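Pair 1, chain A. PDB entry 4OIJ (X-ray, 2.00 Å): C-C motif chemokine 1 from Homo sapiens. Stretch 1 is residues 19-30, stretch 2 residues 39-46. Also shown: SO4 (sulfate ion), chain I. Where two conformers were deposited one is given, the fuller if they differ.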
# COMPACT_ATOMS: atom_id res chain seq x y z
N GLU A 19 14.80 -16.58 -4.43
CA GLU A 19 15.34 -15.47 -5.20
C GLU A 19 14.40 -15.19 -6.35
O GLU A 19 13.94 -16.12 -7.03
CB GLU A 19 16.73 -15.79 -5.77
CG GLU A 19 17.54 -14.53 -5.99
CD GLU A 19 18.31 -14.30 -7.27
OE1 GLU A 19 19.41 -13.71 -7.18
OE2 GLU A 19 17.78 -14.60 -8.36
N ILE A 20 14.07 -13.90 -6.53
CA ILE A 20 13.25 -13.46 -7.65
C ILE A 20 14.19 -13.03 -8.78
O ILE A 20 15.05 -12.18 -8.54
CB ILE A 20 12.30 -12.30 -7.25
CG1 ILE A 20 11.26 -12.80 -6.21
CG2 ILE A 20 11.62 -11.67 -8.48
CD1 ILE A 20 10.71 -11.77 -5.42
N PRO A 21 14.02 -13.56 -10.01
CA PRO A 21 14.87 -13.12 -11.12
C PRO A 21 14.80 -11.61 -11.35
O PRO A 21 13.70 -11.05 -11.42
CB PRO A 21 14.35 -13.93 -12.31
CG PRO A 21 13.73 -15.14 -11.71
CD PRO A 21 13.07 -14.59 -10.47
N LEU A 22 15.98 -10.96 -11.41
CA LEU A 22 16.11 -9.53 -11.65
C LEU A 22 15.29 -9.06 -12.86
O LEU A 22 14.58 -8.06 -12.75
CB LEU A 22 17.59 -9.11 -11.79
CG LEU A 22 17.84 -7.62 -11.98
CD1 LEU A 22 17.49 -6.82 -10.70
CD2 LEU A 22 19.26 -7.38 -12.41
N ARG A 23 15.30 -9.84 -13.97
CA ARG A 23 14.54 -9.55 -15.21
C ARG A 23 13.01 -9.50 -14.98
O ARG A 23 12.30 -8.89 -15.75
CB ARG A 23 14.91 -10.55 -16.34
CG ARG A 23 14.58 -12.02 -16.01
CD ARG A 23 15.25 -13.06 -16.92
NE ARG A 23 15.94 -14.09 -16.12
CZ ARG A 23 15.34 -15.13 -15.54
NH1 ARG A 23 14.03 -15.31 -15.66
NH2 ARG A 23 16.04 -15.98 -14.80
N ALA A 24 12.52 -10.15 -13.90
CA ALA A 24 11.10 -10.19 -13.53
C ALA A 24 10.61 -8.92 -12.85
O ALA A 24 9.40 -8.72 -12.74
CB ALA A 24 10.85 -11.39 -12.62
N ILE A 25 11.54 -8.07 -12.35
CA ILE A 25 11.25 -6.86 -11.56
C ILE A 25 11.33 -5.60 -12.41
O ILE A 25 12.28 -5.44 -13.16
CB ILE A 25 12.22 -6.75 -10.33
CG1 ILE A 25 12.31 -8.07 -9.52
CG2 ILE A 25 11.85 -5.57 -9.43
CD1 ILE A 25 13.60 -8.26 -8.66
N LEU A 26 10.37 -4.68 -12.21
CA LEU A 26 10.32 -3.39 -12.91
C LEU A 26 11.12 -2.35 -12.14
O LEU A 26 11.92 -1.63 -12.74
CB LEU A 26 8.87 -2.90 -13.03
CG LEU A 26 7.96 -3.59 -14.03
CD1 LEU A 26 6.54 -3.15 -13.81
CD2 LEU A 26 8.35 -3.27 -15.47
N CYS A 27 10.88 -2.25 -10.81
CA CYS A 27 11.41 -1.22 -9.93
C CYS A 27 11.19 -1.59 -8.46
O CYS A 27 10.49 -2.57 -8.17
CB CYS A 27 10.75 0.12 -10.27
SG CYS A 27 8.92 0.08 -10.25
N TYR A 28 11.74 -0.80 -7.54
CA TYR A 28 11.53 -1.01 -6.11
C TYR A 28 11.01 0.23 -5.37
O TYR A 28 11.29 1.36 -5.78
CB TYR A 28 12.81 -1.56 -5.43
CG TYR A 28 13.85 -0.50 -5.15
CD1 TYR A 28 13.86 0.19 -3.94
CD2 TYR A 28 14.79 -0.15 -6.11
CE1 TYR A 28 14.81 1.18 -3.68
CE2 TYR A 28 15.77 0.82 -5.85
CZ TYR A 28 15.77 1.49 -4.64
OH TYR A 28 16.69 2.47 -4.39
N ARG A 29 10.29 -0.00 -4.28
CA ARG A 29 9.74 1.02 -3.38
C ARG A 29 10.25 0.69 -1.98
O ARG A 29 10.42 -0.49 -1.65
CB ARG A 29 8.20 0.98 -3.33
CG ARG A 29 7.48 1.56 -4.54
CD ARG A 29 6.00 1.81 -4.24
NE ARG A 29 5.20 1.93 -5.46
CZ ARG A 29 4.97 3.07 -6.11
NH1 ARG A 29 5.50 4.21 -5.68
NH2 ARG A 29 4.23 3.08 -7.21
N ASN A 30 10.47 1.70 -1.15
CA ASN A 30 10.84 1.45 0.23
C ASN A 30 9.52 1.27 0.99
O ASN A 30 8.49 1.78 0.55
CB ASN A 30 11.59 2.63 0.80
CG ASN A 30 13.01 2.67 0.33
OD1 ASN A 30 13.83 1.81 0.65
ND2 ASN A 30 13.31 3.66 -0.46
N GLY A 39 12.52 -4.11 5.19
CA GLY A 39 11.92 -4.66 3.99
C GLY A 39 12.04 -3.71 2.83
O GLY A 39 12.17 -2.50 3.01
N LEU A 40 11.98 -4.27 1.62
CA LEU A 40 12.03 -3.60 0.33
C LEU A 40 10.86 -4.15 -0.49
O LEU A 40 10.63 -5.37 -0.45
CB LEU A 40 13.34 -4.06 -0.38
CG LEU A 40 14.14 -3.04 -1.15
CD1 LEU A 40 15.11 -2.32 -0.22
CD2 LEU A 40 14.94 -3.69 -2.24
N ILE A 41 10.17 -3.32 -1.26
CA ILE A 41 9.13 -3.85 -2.14
C ILE A 41 9.67 -3.85 -3.59
O ILE A 41 10.16 -2.83 -4.07
CB ILE A 41 7.82 -3.03 -2.04
CG1 ILE A 41 7.33 -2.91 -0.58
CG2 ILE A 41 6.72 -3.58 -2.99
CD1 ILE A 41 6.49 -1.55 -0.36
N PHE A 42 9.60 -5.00 -4.27
CA PHE A 42 9.92 -5.06 -5.68
C PHE A 42 8.60 -5.07 -6.44
O PHE A 42 7.71 -5.86 -6.12
CB PHE A 42 10.71 -6.33 -6.02
CG PHE A 42 12.10 -6.40 -5.47
CD1 PHE A 42 13.06 -5.45 -5.84
CD2 PHE A 42 12.50 -7.46 -4.67
CE1 PHE A 42 14.38 -5.54 -5.38
CE2 PHE A 42 13.83 -7.57 -4.23
CZ PHE A 42 14.75 -6.60 -4.57
N LYS A 43 8.48 -4.21 -7.46
CA LYS A 43 7.31 -4.18 -8.33
C LYS A 43 7.60 -5.14 -9.43
O LYS A 43 8.65 -5.04 -10.05
CB LYS A 43 7.06 -2.77 -8.90
CG LYS A 43 5.77 -2.67 -9.73
CD LYS A 43 5.60 -1.34 -10.47
CE LYS A 43 4.17 -1.18 -10.94
NZ LYS A 43 3.79 -2.20 -11.95
N LEU A 44 6.74 -6.13 -9.62
CA LEU A 44 6.94 -7.14 -10.66
C LEU A 44 6.07 -6.79 -11.88
O LEU A 44 5.43 -5.73 -11.91
CB LEU A 44 6.63 -8.56 -10.12
CG LEU A 44 7.38 -9.03 -8.84
CD1 LEU A 44 6.81 -10.33 -8.30
CD2 LEU A 44 8.86 -9.22 -9.09
N LYS A 45 6.07 -7.65 -12.90
CA LYS A 45 5.30 -7.41 -14.12
C LYS A 45 3.79 -7.52 -13.87
O LYS A 45 3.37 -8.03 -12.82
CB LYS A 45 5.77 -8.33 -15.25
CG LYS A 45 7.29 -8.34 -15.45
CD LYS A 45 7.88 -6.99 -15.86
CE LYS A 45 9.39 -6.91 -15.68
NZ LYS A 45 10.13 -7.52 -16.82
N ARG A 46 2.98 -6.94 -14.78
CA ARG A 46 1.51 -6.91 -14.73
C ARG A 46 0.95 -6.57 -13.33
O ARG A 46 0.07 -7.27 -12.81
CB ARG A 46 0.93 -8.20 -15.34
CG ARG A 46 0.76 -8.16 -16.87
CD ARG A 46 2.03 -8.31 -17.67
NE ARG A 46 1.74 -8.50 -19.09
CZ ARG A 46 2.65 -8.42 -20.07
NH1 ARG A 46 3.92 -8.15 -19.79
NH2 ARG A 46 2.29 -8.61 -21.33
S SO4 I . 10.75 5.71 -1.18
O1 SO4 I . 12.03 5.95 -0.49
O2 SO4 I . 9.69 5.49 -0.16
O3 SO4 I . 10.42 6.90 -1.97
O4 SO4 I . 10.83 4.55 -2.07

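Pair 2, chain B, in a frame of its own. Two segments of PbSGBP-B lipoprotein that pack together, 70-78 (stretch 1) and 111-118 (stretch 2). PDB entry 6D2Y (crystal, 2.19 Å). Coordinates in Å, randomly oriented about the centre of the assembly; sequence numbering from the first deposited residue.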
# COMPACT_ATOMS: atom_id res chain seq x y z
N ASN B 70 -21.12 42.54 20.28
CA ASN B 70 -20.80 43.41 19.14
C ASN B 70 -20.27 42.61 17.96
O ASN B 70 -19.38 43.04 17.23
CB ASN B 70 -19.81 44.51 19.54
CG ASN B 70 -20.37 45.44 20.58
OD1 ASN B 70 -21.58 45.53 20.76
ND2 ASN B 70 -19.49 46.17 21.27
N LEU B 71 -20.85 41.42 17.76
CA LEU B 71 -20.38 40.53 16.71
C LEU B 71 -20.74 41.03 15.31
O LEU B 71 -20.17 40.55 14.33
CB LEU B 71 -20.95 39.13 16.92
CG LEU B 71 -20.37 38.36 18.12
CD1 LEU B 71 -20.78 36.90 18.07
CD2 LEU B 71 -18.86 38.49 18.16
N LYS B 72 -21.66 41.99 15.20
CA LYS B 72 -21.98 42.52 13.88
C LYS B 72 -21.02 43.63 13.44
O LYS B 72 -21.20 44.18 12.36
CB LYS B 72 -23.43 43.01 13.86
CG LYS B 72 -24.43 41.86 13.88
CD LYS B 72 -25.79 42.27 14.42
CE LYS B 72 -26.61 43.00 13.37
NZ LYS B 72 -26.42 44.47 13.43
N SER B 73 -20.02 43.95 14.26
CA SER B 73 -18.89 44.76 13.81
C SER B 73 -17.91 43.95 12.97
O SER B 73 -17.00 44.54 12.37
CB SER B 73 -18.16 45.36 15.00
OG SER B 73 -18.71 46.62 15.36
N ILE B 74 -18.08 42.63 12.91
CA ILE B 74 -17.20 41.76 12.14
C ILE B 74 -17.59 41.85 10.67
O ILE B 74 -18.71 41.49 10.29
CB ILE B 74 -17.31 40.31 12.64
CG1 ILE B 74 -17.06 40.26 14.14
CG2 ILE B 74 -16.32 39.43 11.89
CD1 ILE B 74 -17.51 38.98 14.76
N LYS B 75 -16.66 42.31 9.84
CA LYS B 75 -16.89 42.32 8.40
C LYS B 75 -16.34 41.07 7.73
O LYS B 75 -16.97 40.53 6.82
CB LYS B 75 -16.26 43.57 7.77
CG LYS B 75 -17.13 44.80 7.91
CD LYS B 75 -18.61 44.44 7.83
CE LYS B 75 -19.49 45.57 8.30
NZ LYS B 75 -20.44 45.07 9.33
N GLY B 76 -15.18 40.59 8.17
CA GLY B 76 -14.60 39.39 7.63
C GLY B 76 -14.02 38.53 8.73
O GLY B 76 -13.67 39.01 9.81
N ILE B 77 -13.92 37.23 8.43
CA ILE B 77 -13.30 36.26 9.32
C ILE B 77 -12.35 35.41 8.48
O ILE B 77 -12.75 34.87 7.44
CB ILE B 77 -14.35 35.36 10.02
CG1 ILE B 77 -15.15 36.16 11.05
CG2 ILE B 77 -13.68 34.17 10.67
CD1 ILE B 77 -16.15 35.33 11.83
N LEU B 78 -11.11 35.28 8.93
CA LEU B 78 -10.17 34.34 8.34
C LEU B 78 -9.75 33.31 9.38
O LEU B 78 -9.36 33.68 10.49
CB LEU B 78 -8.93 35.04 7.80
CG LEU B 78 -9.16 35.89 6.56
CD1 LEU B 78 -9.27 37.31 7.04
CD2 LEU B 78 -7.99 35.72 5.57
N LYS B 111 -5.10 30.76 14.78
CA LYS B 111 -5.88 31.93 15.17
C LYS B 111 -6.98 32.15 14.14
O LYS B 111 -6.80 31.86 12.95
CB LYS B 111 -5.00 33.19 15.29
CG LYS B 111 -3.99 33.12 16.42
CD LYS B 111 -3.02 34.29 16.40
CE LYS B 111 -1.85 34.04 17.34
NZ LYS B 111 -2.31 33.77 18.73
N MSE B 112 -8.12 32.65 14.60
CA MSE B 112 -9.18 33.11 13.72
C MSE B 112 -9.20 34.63 13.78
O MSE B 112 -9.41 35.21 14.84
CB MSE B 112 -10.54 32.53 14.14
CG MSE B 112 -11.75 33.44 13.88
SE MSE B 112 -13.45 32.55 14.26
CE MSE B 112 -13.60 32.99 16.13
N TYR B 113 -8.95 35.28 12.65
CA TYR B 113 -8.81 36.73 12.61
C TYR B 113 -10.16 37.36 12.30
O TYR B 113 -10.79 37.04 11.29
CB TYR B 113 -7.77 37.14 11.56
CG TYR B 113 -6.42 36.51 11.78
CD1 TYR B 113 -5.46 37.11 12.59
CD2 TYR B 113 -6.09 35.30 11.17
CE1 TYR B 113 -4.22 36.53 12.79
CE2 TYR B 113 -4.86 34.72 11.36
CZ TYR B 113 -3.93 35.33 12.17
OH TYR B 113 -2.70 34.75 12.37
N MSE B 114 -10.61 38.24 13.18
CA MSE B 114 -11.83 39.00 12.93
C MSE B 114 -11.47 40.38 12.43
O MSE B 114 -10.68 41.09 13.06
CB MSE B 114 -12.68 39.09 14.19
CG MSE B 114 -12.68 37.82 15.00
SE MSE B 114 -13.43 38.11 16.76
CE MSE B 114 -15.13 37.33 16.39
N ILE B 115 -12.03 40.77 11.29
CA ILE B 115 -11.73 42.05 10.65
C ILE B 115 -12.96 42.94 10.71
O ILE B 115 -14.05 42.55 10.25
CB ILE B 115 -11.24 41.90 9.20
CG1 ILE B 115 -10.02 40.99 9.09
CG2 ILE B 115 -10.90 43.26 8.64
CD1 ILE B 115 -9.73 40.54 7.67
N THR B 116 -12.78 44.14 11.25
CA THR B 116 -13.85 45.11 11.35
C THR B 116 -13.97 45.90 10.04
O THR B 116 -13.24 45.67 9.07
CB THR B 116 -13.60 46.04 12.53
OG1 THR B 116 -12.39 46.77 12.30
CG2 THR B 116 -13.45 45.22 13.80
N ALA B 117 -14.92 46.84 10.02
CA ALA B 117 -15.12 47.67 8.84
C ALA B 117 -13.91 48.54 8.55
O ALA B 117 -13.60 48.81 7.39
CB ALA B 117 -16.37 48.53 9.02
N SER B 118 -13.20 48.97 9.59
CA SER B 118 -11.99 49.78 9.44
C SER B 118 -10.75 48.95 9.14
O SER B 118 -9.64 49.47 9.24
CB SER B 118 -11.77 50.63 10.69
OG SER B 118 -12.09 49.91 11.87

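Pair 1 and pair 2 share one design: a short 3-10 segment leads into a strand that pairs antiparallel with a second strand. The N, CA and C atoms of 14 central residues superpose with an RMSD of 0.7 Å. In both pairs the strand axes approach to 4.5 Å, and their directions differ by 153° in pair 1 and 148° in pair 2.

The backbone ladder is the strongest evidence for a common register. In pair 1, R29(A) and I41(A) exchange two bonds, R29(A) N to I41(A) O at 2.8 Å and I41(A) N to R29(A) O at 2.9 Å. The matching residues L78(B) and Y113(B) do the same, with L78(B) N to Y113(B) O at 3.0 Å and Y113(B) N to L78(B) O at 2.7 Å. One step along, K43(A) N donates to C27(A) O at 2.7 Å, as I115(B) N does to G76(B) O at 2.8 Å. The return bonds differ. K43(A) O accepts from L26(A) N at 2.8 Å, whereas I115(B) O accepts from both K75(B) N, at 2.7 Å, and G76(B) N, at 3.1 Å.

Near the 3-10 end, I25(A) and I74(B) coincide closely, with CA atoms 0.4 Å apart and side-chain centres 0.6 Å apart; both are m at chi1 and t at chi2. Their partners are F42(A) and selenomethionine M114(B). I25(A) CD1 lies 4.0 Å from the F42(A) ring centroid, 13° off the normal, a CH-pi contact over the face. In pair 2 a flexible chain takes the place of the ring: I74(B) CD1 meets M114(B) CE at 3.3 Å.

The face carrying C27(A), R29(A), I41(A) and K43(A) differs more. The K43(A) side chain runs beside the cysteine, bringing its CD within 3.6 Å of C27(A) SG. At the cysteine's position G76(B) offers no side chain, although an ideal CB would have room, 4.0 Å from I115(B) CD1. Apolar contact here comes from L78(B), whose CD1 reaches I115(B) CD1 at 3.3 Å; the matching R29(A) instead sends its end away from the second strand.

The end of the contact beside the 3-10 segment also diverges. K45(A) NZ reaches back to R23(A) O, a hydrogen bond of 2.8 Å that ties the second stretch to the 3-10 segment. Its counterpart A117(B) has no polar side-chain atom to donate such a bond, and its CB packs 4.0 Å from K75(B) CG.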